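Local coordinates for fluoride-specific ion channel FluC (Bordetella pertussis, PDB 5NKQ), which forms a fluoride-specific channel across the bacterial inner membrane, lowering the toxic fluoride concentration in the cell while excluding chloride, at residues A[15-18]-A[19-23]; A[39-42]-A[43-47]. All coordinates share one frame; numbering follows the deposited sequence.

Contact 1. Residues A[15-18]-A[19-23]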
loop_
_atom_site.group_PDB
_atom_site.type_symbol
_atom_site.label_atom_id
_atom_site.label_comp_id
_atom_site.label_asym_id
_atom_site.label_seq_id
_atom_site.Cartn_x
_atom_site.Cartn_y
_atom_site.Cartn_z
ATOM N N GLY A 15 -1.282 -1.915 -16.981
ATOM C CA GLY A 15 -0.239 -2.017 -15.973
ATOM C C GLY A 15 -0.755 -2.576 -14.661
ATOM O O GLY A 15 -0.165 -3.493 -14.084
ATOM N N ALA A 16 -1.879 -2.037 -14.177
ATOM C CA ALA A 16 -2.438 -2.494 -12.910
ATOM C C ALA A 16 -2.851 -3.958 -12.970
ATOM O O ALA A 16 -2.757 -4.670 -11.963
ATOM C CB ALA A 16 -3.632 -1.625 -12.518
ATOM N N THR A 17 -3.312 -4.423 -14.132
ATOM C CA THR A 17 -3.685 -5.825 -14.272
ATOM C C THR A 17 -2.467 -6.732 -14.143
ATOM O O THR A 17 -2.508 -7.749 -13.440
ATOM C CB THR A 17 -4.389 -6.047 -15.613
ATOM O OG1 THR A 17 -5.646 -5.358 -15.611
ATOM C CG2 THR A 17 -4.631 -7.524 -15.851
ATOM N N LEU A 18 -1.367 -6.372 -14.811
ATOM C CA LEU A 18 -0.145 -7.165 -14.708
ATOM C C LEU A 18 0.433 -7.109 -13.298
ATOM O O LEU A 18 0.927 -8.120 -12.785
ATOM C CB LEU A 18 0.883 -6.677 -15.728
ATOM C CG LEU A 18 0.477 -6.771 -17.201
ATOM C CD1 LEU A 18 1.537 -6.143 -18.091
ATOM C CD2 LEU A 18 0.227 -8.219 -17.596
ATOM N N GLY A 19 0.381 -5.938 -12.661
ATOM C CA GLY A 19 0.900 -5.821 -11.308
ATOM C C GLY A 19 0.090 -6.612 -10.300
ATOM O O GLY A 19 0.650 -7.221 -9.383
ATOM N N ALA A 20 -1.236 -6.617 -10.452
ATOM C CA ALA A 20 -2.079 -7.394 -9.549
ATOM C C ALA A 20 -1.927 -8.889 -9.792
ATOM O O ALA A 20 -2.014 -9.680 -8.846
ATOM C CB ALA A 20 -3.539 -6.976 -9.702
ATOM N N TRP A 21 -1.709 -9.294 -11.045
ATOM C CA TRP A 21 -1.447 -10.701 -11.331
ATOM C C TRP A 21 -0.151 -11.159 -10.673
ATOM O O TRP A 21 -0.074 -12.274 -10.145
ATOM C CB TRP A 21 -1.387 -10.930 -12.842
ATOM C CG TRP A 21 -2.725 -10.916 -13.518
ATOM C CD1 TRP A 21 -3.949 -10.885 -12.916
ATOM C CD2 TRP A 21 -2.972 -10.936 -14.929
ATOM N NE1 TRP A 21 -4.944 -10.884 -13.865
ATOM C CE2 TRP A 21 -4.370 -10.914 -15.109
ATOM C CE3 TRP A 21 -2.146 -10.968 -16.058
ATOM C CZ2 TRP A 21 -4.960 -10.926 -16.373
ATOM C CZ3 TRP A 21 -2.735 -10.978 -17.312
ATOM C CH2 TRP A 21 -4.127 -10.957 -17.458
ATOM N N LEU A 22 0.877 -10.309 -10.695
ATOM C CA LEU A 22 2.154 -10.673 -10.089
ATOM C C LEU A 22 2.039 -10.771 -8.573
ATOM O O LEU A 22 2.567 -11.710 -7.965
ATOM C CB LEU A 22 3.229 -9.662 -10.485
ATOM C CG LEU A 22 4.616 -9.889 -9.883
ATOM C CD1 LEU A 22 5.113 -11.292 -10.199
ATOM C CD2 LEU A 22 5.596 -8.842 -10.389
ATOM N N ARG A 23 1.358 -9.810 -7.943
ATOM C CA ARG A 23 1.156 -9.876 -6.499
ATOM C C ARG A 23 0.344 -11.107 -6.114
ATOM O O ARG A 23 0.629 -11.758 -5.102
ATOM C CB ARG A 23 0.470 -8.602 -6.006
ATOM C CG ARG A 23 -0.123 -8.713 -4.611
ATOM C CD ARG A 23 -0.615 -7.367 -4.107
ATOM N NE ARG A 23 -1.405 -6.657 -5.109
ATOM C CZ ARG A 23 -2.721 -6.774 -5.247
ATOM N NH1 ARG A 23 -3.403 -7.578 -4.443
ATOM N NH2 ARG A 23 -3.355 -6.089 -6.188
#
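Trp21 lays its indole back over the preceding turn of its helix, where Thr17 and Leu18 receive it. Its CB begins the contact beside the carbonyl oxygen of Thr17, 3.4 Å away. Because CG is turned anti to the carbonyl carbon (chi1 -75°), the ring runs back toward the start of the helix instead of outward from it; CG passes 3.2 Å from Thr17 O, which sits over one face of the ring system. Farther out, the six-membered ring meets the methyl of Thr17: CG2 lies 3.6 Å from the ring centroid and 20° off its normal, a CH-pi contact in which Trp21 CZ2 and CE2 come closest. Nearer the CE3 corner, Leu18 CD2 approaches obliquely, 3.9 Å from Trp21 CE3, from the same side of the ring plane as the threonine. The nitrogen NE1 looks elsewhere, donating to Phe9 O of the second subunit, whose ring also stands edge-to-face with the indole.

Threonine suits its position because its two branches divide the work: CG2 goes to the indole, while OG1 is hydrogen-bonded to Gly13 O one turn earlier. Beneath these side chains the helix keeps its regular ladder, including Trp21 N to Thr17 O at 3.0 Å. The small Ala16 and Ala20 let the two copies of this helix pack closely, Ala16 against Ala20 of the second subunit and Ala20 against Ala16 of that subunit. Thus the CH-pi contact probably helps to hold in place an indole whose polar atom serves the dimer interface, and threonine contributes a methyl without leaving its hydroxyl unbonded within the membrane.

Contact 2. Residues A[39-42]-A[43-47]. With F (fluoride ion), chain J.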
loop_
_atom_site.group_PDB
_atom_site.type_symbol
_atom_site.label_atom_id
_atom_site.label_comp_id
_atom_site.label_asym_id
_atom_site.label_seq_id
_atom_site.Cartn_x
_atom_site.Cartn_y
_atom_site.Cartn_z
ATOM N N THR A 39 3.008 -10.972 0.357
ATOM C CA THR A 39 2.633 -9.563 0.414
ATOM C C THR A 39 3.847 -8.684 0.679
ATOM O O THR A 39 4.002 -7.620 0.067
ATOM C CB THR A 39 1.571 -9.339 1.493
ATOM O OG1 THR A 39 0.469 -10.229 1.279
ATOM C CG2 THR A 39 1.072 -7.899 1.454
ATOM N N LEU A 40 4.722 -9.116 1.590
ATOM C CA LEU A 40 5.922 -8.344 1.891
ATOM C C LEU A 40 6.851 -8.281 0.685
ATOM O O LEU A 40 7.425 -7.225 0.393
ATOM C CB LEU A 40 6.643 -8.946 3.097
ATOM C CG LEU A 40 7.880 -8.195 3.591
ATOM C CD1 LEU A 40 7.517 -6.770 3.981
ATOM C CD2 LEU A 40 8.518 -8.929 4.759
ATOM N N THR A 41 7.006 -9.398 -0.031
ATOM C CA THR A 41 7.833 -9.393 -1.234
ATOM C C THR A 41 7.280 -8.429 -2.275
ATOM O O THR A 41 8.038 -7.688 -2.910
ATOM C CB THR A 41 7.934 -10.805 -1.812
ATOM O OG1 THR A 41 8.571 -11.667 -0.861
ATOM C CG2 THR A 41 8.741 -10.802 -3.105
ATOM N N ALA A 42 5.956 -8.414 -2.453
ATOM C CA ALA A 42 5.352 -7.509 -3.425
ATOM C C ALA A 42 5.589 -6.053 -3.048
ATOM O O ALA A 42 5.867 -5.215 -3.915
ATOM C CB ALA A 42 3.855 -7.796 -3.549
ATOM N N ASN A 43 5.490 -5.730 -1.756
ATOM C CA ASN A 43 5.701 -4.353 -1.323
ATOM C C ASN A 43 7.176 -3.972 -1.374
ATOM O O ASN A 43 7.515 -2.839 -1.736
ATOM C CB ASN A 43 5.138 -4.151 0.084
ATOM C CG ASN A 43 3.623 -4.084 0.100
ATOM O OD1 ASN A 43 2.998 -3.726 -0.898
ATOM N ND2 ASN A 43 3.026 -4.422 1.238
ATOM N N LEU A 44 8.066 -4.900 -1.019
ATOM C CA LEU A 44 9.496 -4.607 -1.063
ATOM C C LEU A 44 9.981 -4.441 -2.498
ATOM O O LEU A 44 10.728 -3.506 -2.806
ATOM C CB LEU A 44 10.285 -5.706 -0.352
ATOM C CG LEU A 44 10.159 -5.776 1.171
ATOM C CD1 LEU A 44 10.986 -6.924 1.727
ATOM C CD2 LEU A 44 10.569 -4.459 1.804
ATOM N N VAL A 45 9.569 -5.346 -3.389
ATOM C CA VAL A 45 9.961 -5.239 -4.793
ATOM C C VAL A 45 9.364 -3.984 -5.416
ATOM O O VAL A 45 10.039 -3.261 -6.161
ATOM C CB VAL A 45 9.550 -6.509 -5.560
ATOM C CG1 VAL A 45 9.679 -6.296 -7.059
ATOM C CG2 VAL A 45 10.400 -7.688 -5.116
ATOM N N GLY A 46 8.094 -3.700 -5.120
ATOM C CA GLY A 46 7.479 -2.493 -5.644
ATOM C C GLY A 46 8.123 -1.229 -5.108
ATOM O O GLY A 46 8.232 -0.227 -5.820
ATOM N N GLY A 47 8.555 -1.256 -3.846
ATOM C CA GLY A 47 9.257 -0.109 -3.295
ATOM C C GLY A 47 10.590 0.135 -3.975
ATOM O O GLY A 47 10.970 1.281 -4.224
HETATM F F F J . 3.650 -5.847 3.568
#
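Asn43 ND2 donates a hydrogen bond to a fluoride ion 2.8 Å away, at an N-H...F angle of 145°, beside the turn that holds Thr39 and Leu40. CG of the asparagine is anti to the carbonyl carbon (chi1 -75°), which carries the amide back alongside Thr39 toward the ion. The other end of the amide is held too: OD1 accepts from Thr81 N, so the group is gripped at both ends and its flip is fixed with the NH2 facing fluoride. Ser108 OG supplies a second hydrogen bond to the ion.

Around this polar centre lie carbon atoms. The methyl of Thr39, CG2, is 3.9 Å from fluoride and 4.0 Å from Asn43 ND2, while OG1 of the same threonine bonds to Glu88 OE1. Leu40 contributes its CA at 3.8 Å and CD1 at 4.0 Å from the ion. Backbone bonds such as Leu44 N to Leu40 O, 2.8 Å, keep the helix regular. On the flank of Leu40, its CG packs against Leu44 CD1 at 3.8 Å, and farther round the helix the methyls CG2 of Thr41 and CG2 of Val45 meet at 4.1 Å, side by side. Thr41 OG1 is meanwhile hydrogen-bonded to Trp37 O. In each pair the partners are four residues apart, on the same side of the helix.

Asparagine is apt here as a neutral donor: its amide probably holds the anion less tightly than a full positive charge would, which is consistent with an ion that must bind and move on through the channel.

Overall arrangement
Contact 1 lies on helix 6-30 and contact 2 on helix 37-59, the first two membrane-spanning helices of the chain; they come in series, with their centres 13 Å apart. The two contacts touch where Arg23 CG packs against Ala42 CB, 4.2 Å apart. The side chains of Ala20 and Asn43 each lie about 7 Å from a bound sodium; contact 1 has more residues within reach of the second subunit, whereas contact 2 sits deeper in the chain and contributes Asn43 to both fluoride sites. Both touch the second subunit. The arrangement sets a dimer-forming helix beside a pathway-lining one, in keeping with a double-barrelled channel assembled around a central sodium.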